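Local coordinates for protein toll (Drosophila melanogaster, PDB 4LXR), which serves as the cell-surface receptor for cleaved spaetzle C-106, activating the Toll pathway in antifungal immunity and in dorsal-ventral patterning of the embryo, at residues I69-C80 with G96-S107; I402-L413 with N439-G447. One frame throughout, in Å; residues are numbered along the deposited sequence.

Contact 1: residues I69-C80 with G96-S107; sequences IGEVDRVQMRRC and GIVSPTTLIFES
Met77 and Phe105 face each other across neighbouring parallel strands, 74-78 and 102-106, whose directions differ by only 7°. The methionine can be followed outward. Its CB lies 3.7 Å from Ile104 O, the acceptor of its own backbone N, and close to Phe105 CD2. With CG anti to the carbonyl carbon (chi1 -67°) and a bend at chi3, SD passes obliquely beside the ring, 3.9 Å from Phe105 CD2, in a Met-aromatic contact; CE ends near CE2. A long, pliable thioether suits this place, because it can bend alongside the ring toward Ile88 of helix 88-94. On the same face, Val75 sets CG2 against both Pro100 and Ile97, apolar groups that meet without polar atoms to bury.

Backbone bonds pair the strands regularly, as in Val75 N to Thr102 O at 2.9 Å. Beyond the strand, Ser107 OG donates to Cys80 O at 2.8 Å, near the disulfide from Cys80 to Cys52. Earlier, Gly70, in a backbone conformation open to few residues but glycine, gives its N-H to Gly96 O.

The other face is mixed: Arg74, Gln76, Arg78, Thr102 and Glu106 surround Ile104. Glu106 OE1 forms a rather long salt bridge with Arg78 NE, 3.6 Å apart, and Arg78 NH2 reaches Glu48 of the spaetzle chain. At the corner just before the strand, Asp73 OD1 accepts from Gly3 N of that chain. The chemistry implies two-sided strands: sulfur and hydrocarbon pack inward, and the face rich in charged and polar groups helps to receive the ligand, with Glu106, itself held by Arg129, probably steadying Arg78 for its partner.

Contact 2: residues I402-L413 with N439-G447; sequences IDSRAFVSTNGL and NSPFGYMHG
Met445 pushes its methyl group against Phe407, CE standing 3.6 Å from Phe407 CB and equally near CG. Its sulfur lies oblique to the same ring, a Met-aromatic contact, and also meets Leu413 CD2 at 3.5 Å. Extended to SD and then bent at chi3 (-74°), the methionine lets one unbranched chain serve both neighbours. The Phe407 and Phe442 side chains run alongside each other in the same direction, with ring planes 56° apart, and CE2 of Phe407 meets the edge of the Phe442 ring. Ile402 crosses Phe442 at about a right angle, its CD1 3.6 Å from Phe442 CZ and its CG2 against Pro441 CB. Nearer the surface, Val408 CB sits 4.0 Å from the centroid of the Tyr444 ring, almost straight above it: a CH-pi contact for which a beta-branched residue offers a broad hydrocarbon surface.

No direct hydrogen bond joins the segments, and water takes over that task, one molecule donating to both Ser404 O and Pro441 O. Turns position the first shell. Asp403 OD1 receives the backbone N of Arg405 in an Asx turn, at 2.7 Å, and Ser440 OG likewise receives Phe442 N in an ST turn; Asp464 holds that hydroxyl from beyond. Deeper in, Leu392 backs Phe407, and Leu416 supports both Phe442 and Met445.

Phe407 and Phe442 each precede the first residue of the next strand, 415-417 and 450-452 respectively, by eight positions. Such equivalent phenylalanines, packed from turn to turn, recall the phenylalanine spine of leucine-rich repeat solenoids, whose loops pack by interlocking apolar side chains.

From the N terminus, the chain first completes contact 1: after 69-80 it passes through helix 88-94 and returns as 96-107, closing a short loop beside the first strands of the ectodomain. It then runs through many leucine-rich repeats before contact 2 begins. There 402-413 leads into strand 415-417 and helix 429-433, and 439-447 closes a longer loop just ahead of strand 450-452. The two loops follow in series and neither nest nor cross, with centres about 61 Å apart. Contact 1 ties adjacent strands at the end of the solenoid that meets spaetzle; contact 2 joins the loops that run between the strands of successive turns, untouched by other protein chains.

Contact 1: residues I69-C80 with G96-S107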
loop_
_atom_site.group_PDB
_atom_site.type_symbol
_atom_site.label_atom_id
_atom_site.label_comp_id
_atom_site.label_asym_id
_atom_site.label_seq_id
_atom_site.Cartn_x
_atom_site.Cartn_y
_atom_site.Cartn_z
ATOM N N ILE A 69 -38.492 -21.682 19.115
ATOM C CA ILE A 69 -37.674 -21.111 18.045
ATOM C C ILE A 69 -38.288 -21.330 16.650
ATOM O O ILE A 69 -38.311 -20.417 15.836
ATOM C CB ILE A 69 -36.207 -21.605 18.119
ATOM C CG1 ILE A 69 -35.556 -21.109 19.417
ATOM C CG2 ILE A 69 -35.412 -21.156 16.893
ATOM C CD1 ILE A 69 -34.105 -21.473 19.559
ATOM N N GLY A 70 -38.809 -22.525 16.386
ATOM C CA GLY A 70 -39.440 -22.797 15.105
ATOM C C GLY A 70 -38.485 -23.398 14.091
ATOM O O GLY A 70 -37.424 -23.915 14.455
ATOM N N GLU A 71 -38.850 -23.351 12.814
ATOM C CA GLU A 71 -37.965 -23.882 11.784
ATOM C C GLU A 71 -36.656 -23.098 11.680
ATOM O O GLU A 71 -36.645 -21.872 11.633
ATOM C CB GLU A 71 -38.651 -23.958 10.419
ATOM C CG GLU A 71 -37.791 -24.685 9.376
ATOM C CD GLU A 71 -38.553 -25.056 8.117
ATOM O OE1 GLU A 71 -39.785 -24.850 8.080
ATOM O OE2 GLU A 71 -37.915 -25.559 7.167
ATOM N N VAL A 72 -35.543 -23.817 11.644
ATOM C CA VAL A 72 -34.255 -23.155 11.548
ATOM C C VAL A 72 -33.268 -24.053 10.788
ATOM O O VAL A 72 -33.308 -25.273 10.924
ATOM C CB VAL A 72 -33.759 -22.747 12.959
ATOM C CG1 VAL A 72 -33.178 -23.950 13.724
ATOM C CG2 VAL A 72 -32.775 -21.625 12.861
ATOM N N ASP A 73 -32.415 -23.453 9.960
ATOM C CA ASP A 73 -31.543 -24.216 9.056
ATOM C C ASP A 73 -30.365 -24.890 9.762
ATOM O O ASP A 73 -30.072 -26.073 9.547
ATOM C CB ASP A 73 -31.049 -23.308 7.913
ATOM C CG ASP A 73 -29.847 -23.885 7.162
ATOM O OD1 ASP A 73 -29.994 -24.900 6.449
ATOM O OD2 ASP A 73 -28.750 -23.297 7.262
ATOM N N ARG A 74 -29.709 -24.131 10.625
ATOM C CA ARG A 74 -28.474 -24.557 11.242
ATOM C C ARG A 74 -28.558 -24.448 12.772
ATOM O O ARG A 74 -28.967 -23.415 13.310
ATOM C CB ARG A 74 -27.323 -23.705 10.692
ATOM C CG ARG A 74 -25.947 -24.125 11.176
ATOM C CD ARG A 74 -24.829 -23.372 10.456
ATOM N NE ARG A 74 -24.635 -22.031 11.000
ATOM C CZ ARG A 74 -24.882 -20.910 10.334
ATOM N NH1 ARG A 74 -24.677 -19.734 10.917
ATOM N NH2 ARG A 74 -25.326 -20.965 9.078
ATOM N N VAL A 75 -28.193 -25.521 13.473
ATOM C CA VAL A 75 -28.015 -25.446 14.919
ATOM C C VAL A 75 -26.554 -25.637 15.205
ATOM O O VAL A 75 -25.959 -26.624 14.770
ATOM C CB VAL A 75 -28.782 -26.525 15.684
ATOM C CG1 VAL A 75 -28.457 -26.441 17.180
ATOM C CG2 VAL A 75 -30.258 -26.384 15.454
ATOM N N GLN A 76 -25.963 -24.685 15.919
ATOM C CA GLN A 76 -24.554 -24.794 16.271
ATOM C C GLN A 76 -24.431 -24.777 17.782
ATOM O O GLN A 76 -24.846 -23.816 18.421
ATOM C CB GLN A 76 -23.758 -23.641 15.668
ATOM C CG GLN A 76 -22.270 -23.694 15.972
ATOM C CD GLN A 76 -21.487 -22.585 15.294
ATOM O OE1 GLN A 76 -21.491 -21.434 15.739
ATOM N NE2 GLN A 76 -20.813 -22.925 14.214
ATOM N N MET A 77 -23.853 -25.834 18.343
ATOM C CA MET A 77 -23.708 -25.963 19.789
ATOM C C MET A 77 -22.221 -25.937 20.105
ATOM O O MET A 77 -21.456 -26.687 19.518
ATOM C CB MET A 77 -24.347 -27.265 20.295
ATOM C CG MET A 77 -25.874 -27.307 20.160
ATOM S SD MET A 77 -26.622 -28.881 20.658
ATOM C CE MET A 77 -26.672 -28.617 22.437
ATOM N N ARG A 78 -21.815 -25.073 21.028
ATOM C CA ARG A 78 -20.406 -24.873 21.322
ATOM C C ARG A 78 -20.117 -24.999 22.811
ATOM O O ARG A 78 -20.757 -24.330 23.642
ATOM C CB ARG A 78 -19.952 -23.481 20.841
ATOM C CG ARG A 78 -19.832 -23.372 19.328
ATOM C CD ARG A 78 -19.482 -21.949 18.863
ATOM N NE ARG A 78 -18.130 -21.535 19.221
ATOM C CZ ARG A 78 -17.685 -20.281 19.126
ATOM N NH1 ARG A 78 -18.491 -19.327 18.675
ATOM N NH2 ARG A 78 -16.439 -19.978 19.475
ATOM N N ARG A 79 -19.128 -25.832 23.135
ATOM C CA ARG A 79 -18.658 -26.037 24.516
ATOM C C ARG A 79 -19.712 -26.706 25.403
ATOM O O ARG A 79 -19.652 -26.633 26.638
ATOM C CB ARG A 79 -18.168 -24.716 25.147
ATOM C CG ARG A 79 -17.367 -23.845 24.191
ATOM C CD ARG A 79 -16.849 -22.578 24.849
ATOM N NE ARG A 79 -15.531 -22.782 25.441
ATOM C CZ ARG A 79 -14.582 -21.847 25.504
ATOM N NH1 ARG A 79 -13.410 -22.126 26.063
ATOM N NH2 ARG A 79 -14.803 -20.633 25.009
ATOM N N CYS A 80 -20.669 -27.378 24.774
ATOM C CA CYS A 80 -21.731 -28.036 25.534
ATOM C C CYS A 80 -21.326 -29.448 25.913
ATOM O O CYS A 80 -20.463 -30.046 25.269
ATOM C CB CYS A 80 -23.050 -28.036 24.740
ATOM S SG CYS A 80 -23.612 -26.327 24.300
ATOM N N GLY A 96 -37.903 -25.928 21.200
ATOM C CA GLY A 96 -38.880 -25.826 20.127
ATOM C C GLY A 96 -38.247 -25.660 18.752
ATOM O O GLY A 96 -38.837 -25.034 17.859
ATOM N N ILE A 97 -37.048 -26.215 18.578
ATOM C CA ILE A 97 -36.345 -26.119 17.292
ATOM C C ILE A 97 -36.920 -27.153 16.329
ATOM O O ILE A 97 -37.085 -28.313 16.692
ATOM C CB ILE A 97 -34.831 -26.335 17.464
ATOM C CG1 ILE A 97 -34.210 -25.109 18.143
ATOM C CG2 ILE A 97 -34.165 -26.587 16.117
ATOM C CD1 ILE A 97 -32.801 -25.321 18.630
ATOM N N VAL A 98 -37.266 -26.732 15.117
ATOM C CA VAL A 98 -37.922 -27.651 14.191
ATOM C C VAL A 98 -37.079 -27.948 12.950
ATOM O O VAL A 98 -36.533 -27.039 12.323
ATOM C CB VAL A 98 -39.336 -27.150 13.783
ATOM C CG1 VAL A 98 -39.888 -27.970 12.625
ATOM C CG2 VAL A 98 -40.288 -27.209 14.979
ATOM N N SER A 99 -36.966 -29.236 12.634
ATOM C CA SER A 99 -36.349 -29.721 11.399
ATOM C C SER A 99 -35.092 -28.976 10.958
ATOM O O SER A 99 -35.071 -28.345 9.896
ATOM C CB SER A 99 -37.379 -29.719 10.269
ATOM O OG SER A 99 -37.800 -28.402 9.974
ATOM N N PRO A 100 -34.038 -29.030 11.773
ATOM C CA PRO A 100 -32.801 -28.402 11.314
ATOM C C PRO A 100 -32.194 -29.220 10.178
ATOM O O PRO A 100 -32.467 -30.405 10.078
ATOM C CB PRO A 100 -31.905 -28.491 12.549
ATOM C CG PRO A 100 -32.357 -29.740 13.220
ATOM C CD PRO A 100 -33.858 -29.720 13.059
ATOM N N THR A 101 -31.377 -28.582 9.353
ATOM C CA THR A 101 -30.701 -29.211 8.225
ATOM C C THR A 101 -29.268 -29.589 8.634
ATOM O O THR A 101 -28.652 -30.534 8.115
ATOM C CB THR A 101 -30.665 -28.190 7.051
ATOM O OG1 THR A 101 -31.872 -28.299 6.291
ATOM C CG2 THR A 101 -29.467 -28.401 6.124
ATOM N N THR A 102 -28.747 -28.817 9.579
ATOM C CA THR A 102 -27.346 -28.849 9.940
ATOM C C THR A 102 -27.247 -28.835 11.453
ATOM O O THR A 102 -27.873 -28.008 12.115
ATOM C CB THR A 102 -26.613 -27.616 9.364
ATOM O OG1 THR A 102 -26.565 -27.725 7.941
ATOM C CG2 THR A 102 -25.189 -27.487 9.892
ATOM N N LEU A 103 -26.483 -29.777 11.994
ATOM C CA LEU A 103 -26.122 -29.762 13.412
ATOM C C LEU A 103 -24.608 -29.731 13.518
ATOM O O LEU A 103 -23.918 -30.604 12.963
ATOM C CB LEU A 103 -26.652 -31.000 14.154
ATOM C CG LEU A 103 -26.210 -31.122 15.631
ATOM C CD1 LEU A 103 -26.708 -29.941 16.499
ATOM C CD2 LEU A 103 -26.640 -32.485 16.267
ATOM N N ILE A 104 -24.101 -28.723 14.228
ATOM C CA ILE A 104 -22.680 -28.584 14.553
ATOM C C ILE A 104 -22.545 -28.743 16.068
ATOM O O ILE A 104 -23.304 -28.153 16.839
ATOM C CB ILE A 104 -22.164 -27.213 14.102
ATOM C CG1 ILE A 104 -22.108 -27.166 12.567
ATOM C CG2 ILE A 104 -20.806 -26.872 14.741
ATOM C CD1 ILE A 104 -22.280 -25.810 12.017
ATOM N N PHE A 105 -21.628 -29.592 16.503
ATOM C CA PHE A 105 -21.420 -29.807 17.930
ATOM C C PHE A 105 -19.927 -29.744 18.163
ATOM O O PHE A 105 -19.204 -30.706 17.899
ATOM C CB PHE A 105 -21.995 -31.155 18.397
ATOM C CG PHE A 105 -22.140 -31.273 19.905
ATOM C CD1 PHE A 105 -21.036 -31.581 20.710
ATOM C CD2 PHE A 105 -23.373 -31.085 20.510
ATOM C CE1 PHE A 105 -21.172 -31.699 22.081
ATOM C CE2 PHE A 105 -23.525 -31.182 21.897
ATOM C CZ PHE A 105 -22.426 -31.487 22.686
ATOM N N GLU A 106 -19.476 -28.590 18.648
ATOM C CA GLU A 106 -18.064 -28.314 18.862
ATOM C C GLU A 106 -17.820 -28.072 20.343
ATOM O O GLU A 106 -18.276 -27.065 20.884
ATOM C CB GLU A 106 -17.677 -27.076 18.049
ATOM C CG GLU A 106 -16.266 -26.596 18.216
ATOM C CD GLU A 106 -16.037 -25.307 17.435
ATOM O OE1 GLU A 106 -16.052 -24.230 18.063
ATOM O OE2 GLU A 106 -15.872 -25.371 16.197
ATOM N N SER A 107 -17.099 -28.974 21.010
ATOM C CA SER A 107 -16.897 -28.808 22.450
ATOM C C SER A 107 -15.678 -29.511 23.014
ATOM O O SER A 107 -15.372 -30.637 22.636
ATOM C CB SER A 107 -18.144 -29.273 23.228
ATOM O OG SER A 107 -17.869 -29.287 24.627
HETATM O O HOH W 1 -26.217 -24.820 7.505
#

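Contact 2: residues I402-L413 with N439-G447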
loop_
_atom_site.group_PDB
_atom_site.type_symbol
_atom_site.label_atom_id
_atom_site.label_comp_id
_atom_site.label_asym_id
_atom_site.label_seq_id
_atom_site.Cartn_x
_atom_site.Cartn_y
_atom_site.Cartn_z
ATOM N N ILE A 402 16.494 -2.282 -22.292
ATOM C CA ILE A 402 15.198 -2.558 -22.876
ATOM C C ILE A 402 15.333 -2.356 -24.377
ATOM O O ILE A 402 15.586 -1.245 -24.832
ATOM C CB ILE A 402 14.123 -1.607 -22.333
ATOM C CG1 ILE A 402 14.092 -1.666 -20.804
ATOM C CG2 ILE A 402 12.736 -1.958 -22.922
ATOM C CD1 ILE A 402 12.857 -1.026 -20.197
ATOM N N ASP A 403 15.201 -3.436 -25.144
ATOM C CA ASP A 403 15.349 -3.348 -26.588
ATOM C C ASP A 403 14.364 -2.324 -27.153
ATOM O O ASP A 403 13.240 -2.176 -26.647
ATOM C CB ASP A 403 15.114 -4.700 -27.239
ATOM C CG ASP A 403 15.378 -4.668 -28.727
ATOM O OD1 ASP A 403 14.455 -4.303 -29.490
ATOM O OD2 ASP A 403 16.515 -4.987 -29.131
ATOM N N SER A 404 14.779 -1.624 -28.201
ATOM C CA SER A 404 13.967 -0.533 -28.734
ATOM C C SER A 404 12.649 -1.057 -29.298
ATOM O O SER A 404 11.677 -0.322 -29.375
ATOM C CB SER A 404 14.743 0.286 -29.779
ATOM O OG SER A 404 15.090 -0.517 -30.893
ATOM N N ARG A 405 12.611 -2.338 -29.658
ATOM C CA ARG A 405 11.386 -2.939 -30.177
ATOM C C ARG A 405 10.667 -3.849 -29.181
ATOM O O ARG A 405 9.727 -4.563 -29.557
ATOM C CB ARG A 405 11.658 -3.677 -31.497
ATOM C CG ARG A 405 12.210 -2.759 -32.586
ATOM C CD ARG A 405 12.239 -3.409 -33.961
ATOM N NE ARG A 405 10.905 -3.714 -34.480
ATOM C CZ ARG A 405 10.046 -2.811 -34.952
ATOM N NH1 ARG A 405 10.361 -1.522 -34.958
ATOM N NH2 ARG A 405 8.860 -3.196 -35.408
ATOM N N ALA A 406 11.080 -3.802 -27.913
ATOM C CA ALA A 406 10.488 -4.662 -26.879
ATOM C C ALA A 406 8.969 -4.545 -26.761
ATOM O O ALA A 406 8.275 -5.548 -26.550
ATOM C CB ALA A 406 11.127 -4.394 -25.531
ATOM N N PHE A 407 8.458 -3.325 -26.906
ATOM C CA PHE A 407 7.048 -3.064 -26.646
ATOM C C PHE A 407 6.260 -2.570 -27.859
ATOM O O PHE A 407 5.208 -1.950 -27.719
ATOM C CB PHE A 407 6.899 -2.118 -25.454
ATOM C CG PHE A 407 7.399 -2.704 -24.170
ATOM C CD1 PHE A 407 6.621 -3.623 -23.458
ATOM C CD2 PHE A 407 8.658 -2.366 -23.682
ATOM C CE1 PHE A 407 7.101 -4.188 -22.268
ATOM C CE2 PHE A 407 9.136 -2.912 -22.493
ATOM C CZ PHE A 407 8.367 -3.828 -21.790
ATOM N N VAL A 408 6.750 -2.879 -29.047
ATOM C CA VAL A 408 6.043 -2.482 -30.249
ATOM C C VAL A 408 4.729 -3.256 -30.409
ATOM O O VAL A 408 3.756 -2.705 -30.902
ATOM C CB VAL A 408 6.932 -2.589 -31.524
ATOM C CG1 VAL A 408 7.527 -3.980 -31.666
ATOM C CG2 VAL A 408 6.133 -2.241 -32.763
ATOM N N SER A 409 4.682 -4.506 -29.943
ATOM C CA SER A 409 3.535 -5.371 -30.229
ATOM C C SER A 409 2.592 -5.624 -29.053
ATOM O O SER A 409 1.643 -6.404 -29.166
ATOM C CB SER A 409 4.008 -6.701 -30.817
ATOM O OG SER A 409 4.746 -6.481 -32.011
ATOM N N THR A 410 2.852 -4.967 -27.931
ATOM C CA THR A 410 2.031 -5.139 -26.740
ATOM C C THR A 410 0.985 -4.022 -26.615
ATOM O O THR A 410 0.950 -3.283 -25.625
ATOM C CB THR A 410 2.898 -5.172 -25.488
ATOM O OG1 THR A 410 3.818 -4.082 -25.546
ATOM C CG2 THR A 410 3.685 -6.477 -25.421
ATOM N N ASN A 411 0.128 -3.922 -27.626
ATOM C CA ASN A 411 -0.891 -2.872 -27.695
ATOM C C ASN A 411 -1.956 -3.003 -26.621
ATOM O O ASN A 411 -2.645 -2.042 -26.296
ATOM C CB ASN A 411 -1.548 -2.874 -29.075
ATOM C CG ASN A 411 -0.530 -2.894 -30.201
ATOM O OD1 ASN A 411 0.469 -2.176 -30.159
ATOM N ND2 ASN A 411 -0.768 -3.733 -31.204
ATOM N N GLY A 412 -2.091 -4.198 -26.065
ATOM C CA GLY A 412 -3.066 -4.425 -25.019
ATOM C C GLY A 412 -2.586 -4.009 -23.639
ATOM O O GLY A 412 -3.392 -3.929 -22.713
ATOM N N LEU A 413 -1.282 -3.750 -23.493
ATOM C CA LEU A 413 -0.689 -3.477 -22.173
ATOM C C LEU A 413 -1.209 -2.194 -21.528
ATOM O O LEU A 413 -1.255 -1.144 -22.163
ATOM C CB LEU A 413 0.839 -3.440 -22.250
ATOM C CG LEU A 413 1.568 -3.639 -20.908
ATOM C CD1 LEU A 413 1.366 -5.041 -20.351
ATOM C CD2 LEU A 413 3.037 -3.357 -21.050
ATOM N N ASN A 439 11.791 9.602 -27.797
ATOM C CA ASN A 439 10.810 8.649 -27.270
ATOM C C ASN A 439 11.477 7.524 -26.485
ATOM O O ASN A 439 12.485 6.970 -26.922
ATOM C CB ASN A 439 9.949 8.052 -28.389
ATOM C CG ASN A 439 8.939 9.039 -28.946
ATOM O OD1 ASN A 439 8.387 9.866 -28.216
ATOM N ND2 ASN A 439 8.689 8.952 -30.248
ATOM N N SER A 440 10.906 7.209 -25.325
ATOM C CA SER A 440 11.265 6.017 -24.565
ATOM C C SER A 440 10.822 4.749 -25.312
ATOM O O SER A 440 10.011 4.824 -26.231
ATOM C CB SER A 440 10.601 6.060 -23.188
ATOM O OG SER A 440 9.291 5.511 -23.236
ATOM N N PRO A 441 11.363 3.577 -24.925
ATOM C CA PRO A 441 10.920 2.298 -25.506
ATOM C C PRO A 441 9.430 2.015 -25.281
ATOM O O PRO A 441 8.850 1.141 -25.933
ATOM C CB PRO A 441 11.767 1.256 -24.753
ATOM C CG PRO A 441 12.988 1.987 -24.341
ATOM C CD PRO A 441 12.540 3.404 -24.050
ATOM N N PHE A 442 8.819 2.749 -24.360
ATOM C CA PHE A 442 7.417 2.545 -24.010
ATOM C C PHE A 442 6.482 3.316 -24.934
ATOM O O PHE A 442 5.258 3.208 -24.828
ATOM C CB PHE A 442 7.205 2.969 -22.561
ATOM C CG PHE A 442 8.239 2.418 -21.633
ATOM C CD1 PHE A 442 8.526 1.056 -21.627
ATOM C CD2 PHE A 442 8.967 3.253 -20.809
ATOM C CE1 PHE A 442 9.504 0.546 -20.795
ATOM C CE2 PHE A 442 9.942 2.741 -19.972
ATOM C CZ PHE A 442 10.203 1.390 -19.963
ATOM N N GLY A 443 7.080 4.076 -25.852
ATOM C CA GLY A 443 6.364 5.035 -26.673
ATOM C C GLY A 443 5.286 4.475 -27.569
ATOM O O GLY A 443 4.411 5.217 -28.016
ATOM N N TYR A 444 5.340 3.171 -27.834
ATOM C CA TYR A 444 4.358 2.536 -28.703
ATOM C C TYR A 444 3.034 2.377 -27.985
ATOM O O TYR A 444 1.986 2.216 -28.607
ATOM C CB TYR A 444 4.865 1.171 -29.200
ATOM C CG TYR A 444 6.045 1.286 -30.139
ATOM C CD1 TYR A 444 5.864 1.655 -31.465
ATOM C CD2 TYR A 444 7.340 1.050 -29.695
ATOM C CE1 TYR A 444 6.944 1.781 -32.338
ATOM C CE2 TYR A 444 8.433 1.173 -30.562
ATOM C CZ TYR A 444 8.219 1.534 -31.880
ATOM O OH TYR A 444 9.280 1.654 -32.750
ATOM N N MET A 445 3.082 2.435 -26.663
ATOM C CA MET A 445 1.918 2.088 -25.868
ATOM C C MET A 445 1.135 3.331 -25.470
ATOM O O MET A 445 1.114 3.728 -24.300
ATOM C CB MET A 445 2.328 1.234 -24.665
ATOM C CG MET A 445 2.993 -0.057 -25.105
ATOM S SD MET A 445 3.446 -1.176 -23.772
ATOM C CE MET A 445 4.870 -0.331 -23.088
ATOM N N HIS A 446 0.497 3.932 -26.475
ATOM C CA HIS A 446 -0.324 5.127 -26.296
ATOM C C HIS A 446 -1.456 4.881 -25.306
ATOM O O HIS A 446 -1.897 5.805 -24.625
ATOM C CB HIS A 446 -0.861 5.641 -27.647
ATOM C CG HIS A 446 -1.583 4.597 -28.451
ATOM N ND1 HIS A 446 -1.081 4.080 -29.627
ATOM C CD2 HIS A 446 -2.766 3.966 -28.239
ATOM C CE1 HIS A 446 -1.924 3.181 -30.107
ATOM N NE2 HIS A 446 -2.951 3.088 -29.281
ATOM N N GLY A 447 -1.906 3.630 -25.198
ATOM C CA GLY A 447 -2.989 3.307 -24.289
ATOM C C GLY A 447 -2.584 3.034 -22.846
ATOM O O GLY A 447 -3.448 2.758 -22.007
HETATM O O HOH W 2 9.562 -1.135 -27.503
HETATM O O HOH W 3 -0.194 0.235 -28.965
HETATM O O HOH W 4 -1.400 1.065 -26.672
#